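Local coordinates for DNA repair protein RecO (Deinococcus radiodurans, PDB 1W3S) that is probably involved in DNA repair and in recombination by the RecF pathway, and binds zinc, at residues G10-R15 and I23-L28. Numbering follows the deposited sequence.
Sequences GIVIRR and IIVTLL
Thr26 is met by two consecutive residues, Ile13 and Arg14, in a classic beta bulge, which shifts the antiparallel register of segments 10-15 and 23-28 by one residue. Ile13 N donates to Thr26 O at 3.0 Å, while Thr26 N returns a bond of 2.9 Å to Arg14 O. Before the bulge, Ile11 and Leu28 form a hydrogen-bonded pair, their N and O atoms bonded in both directions.

Ile13 packs diagonally on Leu28: its CD1 meets Leu28 CD1 at 3.4 Å, the two side chains crossing at about a right angle, and its CG2 lies 3.6 Å from Leu28 CD2. With chi1 at 65°, CG1 sits between the backbone N and carbonyl carbon, close to Thr26 CG2. Cutting Ile13 back to alanine would remove CG1, CG2 and CD1, and is likely to open a gap beside Leu28 CD1 and CD2 and uncover Thr26 CG2. Arg14 runs alongside Thr26, CB to CB 3.8 Å. On the other face, Val12 spreads its two methyls, CG1 against Val25 CG2 and CG2 against Leu27 CD2, each at 3.4 Å; farther along, Ile23 CG2 lies above one face of the Arg15 guanidinium, off toward its rim on the NE side.

Arg14 extends to salt bridges with Asp100 and Glu97 of helix 86-101. This hairpin belongs to the N-terminal OB-fold domain; its Ile13 face packs against helices 86-101 and 110-125, and strand 32-38 continues the sheet beyond strand 23-29.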
# COMPACT_ATOMS: atom_id res chain seq x y z
N GLY A 10 -15.17 0.15 -5.23
CA GLY A 10 -13.88 0.10 -4.59
C GLY A 10 -13.73 -0.98 -3.53
O GLY A 10 -14.63 -1.78 -3.28
N ILE A 11 -12.56 -0.97 -2.90
CA ILE A 11 -12.21 -1.97 -1.91
C ILE A 11 -12.17 -1.33 -0.52
O ILE A 11 -11.52 -0.30 -0.34
CB ILE A 11 -10.88 -2.60 -2.27
CG1 ILE A 11 -11.04 -3.42 -3.55
CG2 ILE A 11 -10.32 -3.47 -1.13
CD1 ILE A 11 -9.72 -3.59 -4.30
N VAL A 12 -12.86 -1.96 0.43
CA VAL A 12 -12.83 -1.56 1.82
C VAL A 12 -11.42 -1.80 2.39
O VAL A 12 -10.95 -2.93 2.40
CB VAL A 12 -13.86 -2.36 2.67
CG1 VAL A 12 -13.79 -1.96 4.13
CG2 VAL A 12 -15.29 -2.18 2.13
N ILE A 13 -10.76 -0.74 2.83
CA ILE A 13 -9.43 -0.83 3.43
C ILE A 13 -9.41 -0.42 4.90
O ILE A 13 -8.36 -0.50 5.56
CB ILE A 13 -8.42 0.01 2.64
CG1 ILE A 13 -8.76 1.51 2.72
CG2 ILE A 13 -8.32 -0.49 1.20
CD1 ILE A 13 -7.55 2.39 2.48
N ARG A 14 -10.55 0.02 5.41
CA ARG A 14 -10.71 0.30 6.83
C ARG A 14 -12.18 0.18 7.19
O ARG A 14 -13.04 0.64 6.45
CB ARG A 14 -10.20 1.70 7.16
CG ARG A 14 -9.91 1.92 8.64
CD ARG A 14 -9.52 3.37 8.93
NE ARG A 14 -8.26 3.48 9.67
CZ ARG A 14 -7.04 3.32 9.13
NH1 ARG A 14 -6.89 3.02 7.84
NH2 ARG A 14 -5.96 3.44 9.91
N ARG A 15 -12.44 -0.43 8.33
CA ARG A 15 -13.80 -0.73 8.75
C ARG A 15 -13.88 -0.73 10.26
O ARG A 15 -13.13 -1.44 10.93
CB ARG A 15 -14.23 -2.09 8.22
CG ARG A 15 -15.69 -2.29 8.32
CD ARG A 15 -16.17 -3.68 8.01
NE ARG A 15 -17.06 -4.10 9.08
CZ ARG A 15 -18.17 -4.79 8.93
NH1 ARG A 15 -18.58 -5.17 7.74
NH2 ARG A 15 -18.88 -5.10 9.98
N ILE A 23 -21.58 1.36 10.42
CA ILE A 23 -20.31 0.95 9.86
C ILE A 23 -19.66 2.16 9.22
O ILE A 23 -20.23 2.76 8.32
CB ILE A 23 -20.56 -0.19 8.83
CG1 ILE A 23 -21.43 -1.30 9.46
CG2 ILE A 23 -19.24 -0.75 8.32
CD1 ILE A 23 -22.04 -2.28 8.48
N ILE A 24 -18.49 2.54 9.72
CA ILE A 24 -17.68 3.60 9.11
C ILE A 24 -16.56 2.93 8.33
O ILE A 24 -15.76 2.17 8.87
CB ILE A 24 -17.10 4.52 10.18
CG1 ILE A 24 -18.23 5.08 11.04
CG2 ILE A 24 -16.33 5.67 9.54
CD1 ILE A 24 -17.76 5.96 12.16
N VAL A 25 -16.52 3.24 7.04
CA VAL A 25 -15.62 2.56 6.13
C VAL A 25 -14.73 3.57 5.36
O VAL A 25 -15.14 4.69 5.11
CB VAL A 25 -16.44 1.63 5.22
CG1 VAL A 25 -17.50 2.38 4.44
CG2 VAL A 25 -15.55 0.89 4.28
N THR A 26 -13.50 3.17 5.04
CA THR A 26 -12.71 3.84 4.01
C THR A 26 -12.60 2.93 2.79
O THR A 26 -12.37 1.75 2.94
CB THR A 26 -11.29 4.17 4.50
OG1 THR A 26 -11.34 5.05 5.63
CG2 THR A 26 -10.52 4.98 3.43
N LEU A 27 -12.78 3.48 1.60
CA LEU A 27 -12.64 2.75 0.35
C LEU A 27 -11.56 3.36 -0.51
O LEU A 27 -11.36 4.56 -0.50
CB LEU A 27 -13.93 2.80 -0.47
CG LEU A 27 -15.24 2.16 0.01
CD1 LEU A 27 -16.07 1.73 -1.21
CD2 LEU A 27 -15.00 0.99 0.87
N LEU A 28 -10.87 2.51 -1.27
CA LEU A 28 -10.07 2.94 -2.40
C LEU A 28 -10.86 2.65 -3.67
O LEU A 28 -11.35 1.54 -3.87
CB LEU A 28 -8.74 2.21 -2.44
CG LEU A 28 -7.54 2.82 -1.69
CD1 LEU A 28 -7.94 3.82 -0.59
CD2 LEU A 28 -6.67 1.72 -1.11